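Local coordinates for protein MJ1225 (Methanocaldococcus jannaschii, PDB 3KH5) that binds AMP and ADP, carries four CBS motifs and is probably an archaeal counterpart of the gamma subunit of AMP-activated protein kinase, at residues Asp56-Leu69 against Phe78-Glu91. Sequence-based numbering, arbitrary orientation.
Sequences DIVDFMGGGSKYNL and FLAAINEPVREIME. With AMP (adenosine monophosphate), chain F; ADP (adenosine-5'-diphosphate), chain D.
Lys-66 and Ile-89 bring the two backbones closest, their CA atoms 6.3 Å apart, while Leu-69 faces Ala-81 at a similar spacing and Met-61 stands farther from Phe-78. Ile-89 fills the middle: its CG2 touches both Phe-60 CD1 and Leu-69 CD2, and its CD1 reaches Ile-57 CD1. The ethyl branch takes this course because CG1 sits between the backbone N and carbonyl carbon (chi1 65°), which leaves CG2 beside the N. The Phe-60 ring meets Ala-81 CB and Ile-82 CG2 at its edge and touches Phe-78 rim to rim, CE2 to CE1 at 3.6 Å, with the ring planes at 41°. Ile-82 CG2 also sits over one face of Phe-78, toward the rim of the ring. In this CBS-domain protein, helix 54-63, which follows strand 48-53, and the start of helix 68-73 pack here on helix 78-81 and the loop leading to Glu-91, beside helix 23-33. The extended chain of Lys-66 runs past Ile-89, and its ammonium is gripped three ways: it donates to Ile-89 O (2.9 Å), tilted from the carbonyl plane, to the anti lone pair of Glu-91 OE2 (2.9 Å) and, from above the carboxylate plane, to Asp-56 OD1 (2.8 Å). It probably eases the repulsion between the two acids. Asp-56 in turn receives both ribose hydroxyls of ADP, O3' on OD1 and O2' on OD2, and Thr-53 N also bonds OD2. Leu-69 CD1 packs against the AMP adenine while CD2 leans on Glu-84 CG (3.8 Å). The adenine amino group N6 donates to both O and OE1 of Glu-88.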
loop_
_atom_site.group_PDB
_atom_site.type_symbol
_atom_site.label_atom_id
_atom_site.label_comp_id
_atom_site.label_asym_id
_atom_site.label_seq_id
_atom_site.Cartn_x
_atom_site.Cartn_y
_atom_site.Cartn_z
ATOM N N ASP A 56 3.673 6.435 -2.766
ATOM C CA ASP A 56 4.374 7.687 -3.033
ATOM C C ASP A 56 5.714 7.434 -3.712
ATOM O O ASP A 56 6.154 8.223 -4.552
ATOM C CB ASP A 56 4.609 8.445 -1.734
ATOM C CG ASP A 56 3.325 8.895 -1.088
ATOM O OD1 ASP A 56 2.534 9.583 -1.765
ATOM O OD2 ASP A 56 3.116 8.576 0.103
ATOM N N ILE A 57 6.362 6.337 -3.325
ATOM C CA ILE A 57 7.636 5.938 -3.917
ATOM C C ILE A 57 7.419 5.482 -5.358
ATOM O O ILE A 57 8.213 5.809 -6.239
ATOM C CB ILE A 57 8.343 4.807 -3.114
ATOM C CG1 ILE A 57 8.637 5.237 -1.666
ATOM C CG2 ILE A 57 9.627 4.325 -3.840
ATOM C CD1 ILE A 57 9.623 6.401 -1.509
ATOM N N VAL A 58 6.343 4.730 -5.591
ATOM C CA VAL A 58 5.960 4.298 -6.947
ATOM C C VAL A 58 5.646 5.494 -7.866
ATOM O O VAL A 58 5.977 5.482 -9.055
ATOM C CB VAL A 58 4.792 3.274 -6.911
ATOM C CG1 VAL A 58 4.238 2.994 -8.309
ATOM C CG2 VAL A 58 5.256 1.975 -6.272
ATOM N N ASP A 59 5.015 6.516 -7.294
ATOM C CA ASP A 59 4.772 7.804 -7.953
ATOM C C ASP A 59 6.105 8.463 -8.366
ATOM O O ASP A 59 6.336 8.767 -9.543
ATOM C CB ASP A 59 3.987 8.671 -6.953
ATOM C CG ASP A 59 3.497 9.988 -7.535
ATOM O OD1 ASP A 59 4.148 10.554 -8.433
ATOM O OD2 ASP A 59 2.456 10.483 -7.047
ATOM N N PHE A 60 6.967 8.662 -7.370
ATOM C CA PHE A 60 8.328 9.176 -7.521
ATOM C C PHE A 60 9.152 8.450 -8.592
ATOM O O PHE A 60 9.872 9.083 -9.362
ATOM C CB PHE A 60 9.009 9.078 -6.152
ATOM C CG PHE A 60 10.470 9.418 -6.146
ATOM C CD1 PHE A 60 10.902 10.721 -6.374
ATOM C CD2 PHE A 60 11.416 8.439 -5.852
ATOM C CE1 PHE A 60 12.258 11.035 -6.343
ATOM C CE2 PHE A 60 12.775 8.743 -5.818
ATOM C CZ PHE A 60 13.196 10.044 -6.064
ATOM N N MET A 61 9.030 7.125 -8.638
ATOM C CA MET A 61 9.781 6.301 -9.586
ATOM C C MET A 61 9.347 6.470 -11.041
ATOM O O MET A 61 10.062 6.041 -11.951
ATOM C CB MET A 61 9.667 4.826 -9.207
ATOM C CG MET A 61 10.637 4.357 -8.131
ATOM S SD MET A 61 10.184 2.748 -7.420
ATOM C CE MET A 61 9.228 1.996 -8.747
ATOM N N GLY A 62 8.181 7.076 -11.266
ATOM C CA GLY A 62 7.635 7.165 -12.632
ATOM C C GLY A 62 6.119 7.178 -12.731
ATOM O O GLY A 62 5.570 7.662 -13.722
ATOM N N GLY A 63 5.447 6.652 -11.710
ATOM C CA GLY A 63 3.992 6.507 -11.723
ATOM C C GLY A 63 3.184 7.793 -11.751
ATOM O O GLY A 63 2.037 7.794 -12.199
ATOM N N GLY A 64 3.760 8.892 -11.278
ATOM C CA GLY A 64 3.011 10.139 -11.240
ATOM C C GLY A 64 3.854 11.390 -11.235
ATOM O O GLY A 64 5.011 11.380 -11.654
ATOM N N SER A 65 3.262 12.464 -10.722
ATOM C CA SER A 65 3.846 13.800 -10.803
ATOM C C SER A 65 5.144 13.941 -10.008
ATOM O O SER A 65 5.982 14.774 -10.347
ATOM C CB SER A 65 2.826 14.858 -10.360
ATOM O OG SER A 65 3.332 16.175 -10.520
ATOM N N LYS A 66 5.315 13.127 -8.967
ATOM C CA LYS A 66 6.519 13.198 -8.130
ATOM C C LYS A 66 7.772 12.727 -8.869
ATOM O O LYS A 66 8.897 13.000 -8.436
ATOM C CB LYS A 66 6.324 12.424 -6.823
ATOM C CG LYS A 66 5.284 13.062 -5.918
ATOM C CD LYS A 66 4.767 12.097 -4.873
ATOM C CE LYS A 66 3.534 12.686 -4.207
ATOM N NZ LYS A 66 3.164 11.991 -2.946
ATOM N N TYR A 67 7.568 12.036 -9.987
ATOM C CA TYR A 67 8.667 11.604 -10.846
ATOM C C TYR A 67 9.500 12.759 -11.400
ATOM O O TYR A 67 10.674 12.577 -11.744
ATOM C CB TYR A 67 8.147 10.749 -11.999
ATOM C CG TYR A 67 9.217 10.371 -12.994
ATOM C CD1 TYR A 67 10.245 9.498 -12.640
ATOM C CD2 TYR A 67 9.211 10.895 -14.287
ATOM C CE1 TYR A 67 11.235 9.146 -13.544
ATOM C CE2 TYR A 67 10.198 10.546 -15.204
ATOM C CZ TYR A 67 11.208 9.674 -14.824
ATOM O OH TYR A 67 12.192 9.324 -15.721
ATOM N N ASN A 68 8.901 13.941 -11.486
ATOM C CA ASN A 68 9.619 15.087 -12.030
ATOM C C ASN A 68 10.731 15.625 -11.122
ATOM O O ASN A 68 11.530 16.464 -11.549
ATOM C CB ASN A 68 8.652 16.181 -12.497
ATOM C CG ASN A 68 8.381 16.117 -14.003
ATOM O OD1 ASN A 68 8.366 15.040 -14.607
ATOM N ND2 ASN A 68 8.171 17.278 -14.610
ATOM N N LEU A 69 10.796 15.121 -9.888
ATOM C CA LEU A 69 11.964 15.364 -9.037
ATOM C C LEU A 69 13.210 14.686 -9.621
ATOM O O LEU A 69 14.289 15.282 -9.643
ATOM C CB LEU A 69 11.717 14.916 -7.588
ATOM C CG LEU A 69 12.770 15.343 -6.545
ATOM C CD1 LEU A 69 12.877 16.871 -6.446
ATOM C CD2 LEU A 69 12.450 14.749 -5.167
ATOM N N PHE A 78 18.515 9.150 -10.337
ATOM C CA PHE A 78 17.734 8.575 -9.243
ATOM C C PHE A 78 18.514 8.565 -7.938
ATOM O O PHE A 78 17.962 8.854 -6.876
ATOM C CB PHE A 78 17.308 7.150 -9.606
ATOM C CG PHE A 78 16.615 6.415 -8.494
ATOM C CD1 PHE A 78 15.282 6.674 -8.199
ATOM C CD2 PHE A 78 17.288 5.446 -7.755
ATOM C CE1 PHE A 78 14.632 5.993 -7.178
ATOM C CE2 PHE A 78 16.645 4.760 -6.730
ATOM C CZ PHE A 78 15.314 5.034 -6.442
ATOM N N LEU A 79 19.795 8.221 -8.029
ATOM C CA LEU A 79 20.659 8.162 -6.861
ATOM C C LEU A 79 20.863 9.525 -6.211
ATOM O O LEU A 79 20.902 9.624 -4.979
ATOM C CB LEU A 79 21.995 7.511 -7.214
ATOM C CG LEU A 79 22.235 6.086 -6.701
ATOM C CD1 LEU A 79 20.921 5.314 -6.544
ATOM C CD2 LEU A 79 23.199 5.357 -7.634
ATOM N N ALA A 80 20.989 10.571 -7.024
ATOM C CA ALA A 80 21.051 11.926 -6.476
ATOM C C ALA A 80 19.695 12.363 -5.911
ATOM O O ALA A 80 19.631 12.974 -4.840
ATOM C CB ALA A 80 21.534 12.913 -7.528
ATOM N N ALA A 81 18.625 12.042 -6.641
ATOM C CA ALA A 81 17.265 12.448 -6.283
ATOM C C ALA A 81 16.839 11.901 -4.930
ATOM O O ALA A 81 16.119 12.567 -4.185
ATOM C CB ALA A 81 16.277 12.026 -7.363
ATOM N N ILE A 82 17.290 10.691 -4.609
ATOM C CA ILE A 82 16.933 10.075 -3.332
ATOM C C ILE A 82 17.654 10.684 -2.133
ATOM O O ILE A 82 17.368 10.323 -0.991
ATOM C CB ILE A 82 17.080 8.530 -3.334
ATOM C CG1 ILE A 82 18.506 8.104 -3.698
ATOM C CG2 ILE A 82 16.031 7.896 -4.255
ATOM C CD1 ILE A 82 18.783 6.614 -3.526
ATOM N N ASN A 83 18.580 11.608 -2.389
ATOM C CA ASN A 83 19.182 12.400 -1.315
ATOM C C ASN A 83 18.323 13.599 -0.892
ATOM O O ASN A 83 18.607 14.238 0.126
ATOM C CB ASN A 83 20.623 12.816 -1.655
ATOM C CG ASN A 83 21.631 11.689 -1.427
ATOM O OD1 ASN A 83 21.302 10.644 -0.860
ATOM N ND2 ASN A 83 22.866 11.904 -1.869
ATOM N N GLU A 84 17.267 13.886 -1.656
ATOM C CA GLU A 84 16.285 14.911 -1.286
ATOM C C GLU A 84 15.554 14.529 0.001
ATOM O O GLU A 84 15.315 13.347 0.242
ATOM C CB GLU A 84 15.257 15.114 -2.408
ATOM C CG GLU A 84 15.814 15.720 -3.695
ATOM C CD GLU A 84 15.965 17.232 -3.641
ATOM O OE1 GLU A 84 16.550 17.795 -4.589
ATOM O OE2 GLU A 84 15.501 17.863 -2.667
ATOM N N PRO A 85 15.194 15.530 0.828
ATOM C CA PRO A 85 14.389 15.270 2.016
ATOM C C PRO A 85 13.015 14.726 1.638
ATOM O O PRO A 85 12.445 15.111 0.609
ATOM C CB PRO A 85 14.268 16.648 2.673
ATOM C CG PRO A 85 14.475 17.618 1.572
ATOM C CD PRO A 85 15.473 16.971 0.659
ATOM N N VAL A 86 12.511 13.823 2.473
ATOM C CA VAL A 86 11.238 13.166 2.248
ATOM C C VAL A 86 10.103 14.196 2.129
ATOM O O VAL A 86 9.083 13.914 1.500
ATOM C CB VAL A 86 10.962 12.081 3.339
ATOM C CG1 VAL A 86 10.301 12.678 4.577
ATOM C CG2 VAL A 86 10.120 10.949 2.776
ATOM N N ARG A 87 10.298 15.392 2.693
ATOM C CA ARG A 87 9.280 16.443 2.597
ATOM C C ARG A 87 8.961 16.796 1.136
ATOM O O ARG A 87 7.852 17.259 0.841
ATOM C CB ARG A 87 9.651 17.689 3.423
ATOM C CG ARG A 87 10.624 18.636 2.750
ATOM C CD ARG A 87 11.189 19.659 3.712
ATOM N NE ARG A 87 12.393 20.261 3.145
ATOM C CZ ARG A 87 13.284 20.979 3.822
ATOM N NH1 ARG A 87 13.125 21.209 5.122
ATOM N NH2 ARG A 87 14.344 21.470 3.192
ATOM N N GLU A 88 9.898 16.542 0.220
ATOM C CA GLU A 88 9.660 16.805 -1.203
ATOM C C GLU A 88 8.585 15.909 -1.831
ATOM O O GLU A 88 7.952 16.310 -2.809
ATOM C CB GLU A 88 10.956 16.724 -2.026
ATOM C CG GLU A 88 11.941 17.882 -1.806
ATOM C CD GLU A 88 11.504 19.213 -2.426
ATOM O OE1 GLU A 88 10.625 19.227 -3.318
ATOM O OE2 GLU A 88 12.061 20.255 -2.014
ATOM N N ILE A 89 8.379 14.711 -1.279
ATOM C CA ILE A 89 7.436 13.747 -1.871
ATOM C C ILE A 89 6.364 13.187 -0.923
ATOM O O ILE A 89 5.522 12.388 -1.346
ATOM C CB ILE A 89 8.164 12.569 -2.606
ATOM C CG1 ILE A 89 8.961 11.693 -1.628
ATOM C CG2 ILE A 89 9.036 13.093 -3.753
ATOM C CD1 ILE A 89 9.295 10.305 -2.172
ATOM N N MET A 90 6.389 13.594 0.341
ATOM C CA MET A 90 5.380 13.136 1.291
ATOM C C MET A 90 4.015 13.765 1.009
ATOM O O MET A 90 3.925 14.857 0.432
ATOM C CB MET A 90 5.818 13.424 2.732
ATOM C CG MET A 90 5.769 14.899 3.133
ATOM S SD MET A 90 6.382 15.168 4.803
ATOM C CE MET A 90 6.109 16.928 5.021
ATOM N N GLU A 91 2.957 13.076 1.412
ATOM C CA GLU A 91 1.651 13.702 1.433
ATOM C C GLU A 91 1.514 14.550 2.694
ATOM O O GLU A 91 1.824 14.091 3.794
ATOM C CB GLU A 91 0.561 12.644 1.322
ATOM C CG GLU A 91 0.501 12.040 -0.087
ATOM C CD GLU A 91 0.026 13.052 -1.117
ATOM O OE1 GLU A 91 -1.039 13.664 -0.868
ATOM O OE2 GLU A 91 0.695 13.232 -2.164
HETATM P P AMP F . 13.525 23.751 -9.165
HETATM O O1P AMP F . 12.662 24.917 -8.868
HETATM O O2P AMP F . 13.609 22.712 -7.921
HETATM O O3P AMP F . 15.052 24.197 -9.449
HETATM O "O5'" AMP F . 13.068 22.931 -10.466
HETATM C "C5'" AMP F . 13.443 21.565 -10.605
HETATM C "C4'" AMP F . 12.603 20.839 -11.681
HETATM O "O4'" AMP F . 12.126 19.569 -11.138
HETATM C "C3'" AMP F . 11.349 21.582 -12.163
HETATM O "O3'" AMP F . 11.032 21.193 -13.510
HETATM C "C2'" AMP F . 10.275 21.113 -11.184
HETATM O "O2'" AMP F . 8.997 21.080 -11.831
HETATM C "C1'" AMP F . 10.704 19.685 -10.830
HETATM N N9 AMP F . 10.521 19.368 -9.390
HETATM C C8 AMP F . 11.211 19.882 -8.368
HETATM N N7 AMP F . 10.770 19.354 -7.226
HETATM C C5 AMP F . 9.802 18.495 -7.523
HETATM C C6 AMP F . 8.987 17.661 -6.765
HETATM N N6 AMP F . 9.107 17.625 -5.441
HETATM N N1 AMP F . 8.077 16.893 -7.391
HETATM C C2 AMP F . 7.950 16.923 -8.713
HETATM N N3 AMP F . 8.712 17.709 -9.462
HETATM C C4 AMP F . 9.643 18.501 -8.898
HETATM P PB ADP D . -3.735 3.339 1.458
HETATM O O1B ADP D . -4.905 3.124 0.560
HETATM O O2B ADP D . -3.011 1.932 1.841
HETATM O O3B ADP D . -4.103 4.037 2.870
HETATM P PA ADP D . -1.616 3.585 -0.115
HETATM O O1A ADP D . -1.819 3.443 -1.574
HETATM O O2A ADP D . -0.069 3.592 0.398
HETATM O O3A ADP D . -2.642 4.309 0.851
HETATM O "O5'" ADP D . -1.262 5.165 -0.434
HETATM C "C5'" ADP D . -1.933 5.988 -1.439
HETATM C "C4'" ADP D . -1.710 7.513 -1.195
HETATM O "O4'" ADP D . -2.506 7.898 -0.029
HETATM C "C3'" ADP D . -0.254 7.933 -0.901
HETATM O "O3'" ADP D . 0.013 9.176 -1.563
HETATM C "C2'" ADP D . -0.239 8.102 0.622
HETATM O "O2'" ADP D . 0.740 9.061 1.054
HETATM C "C1'" ADP D . -1.648 8.622 0.886
HETATM N N9 ADP D . -2.076 8.331 2.286
HETATM C C8 ADP D . -2.034 7.173 2.957
HETATM N N7 ADP D . -2.524 7.358 4.189
HETATM C C5 ADP D . -2.876 8.636 4.296
HETATM C C6 ADP D . -3.432 9.413 5.304
HETATM N N6 ADP D . -3.727 8.886 6.489
HETATM N N1 ADP D . -3.665 10.714 5.059
HETATM C C2 ADP D . -3.379 11.264 3.884
HETATM N N3 ADP D . -2.849 10.550 2.903
HETATM C C4 ADP D . -2.592 9.246 3.086
#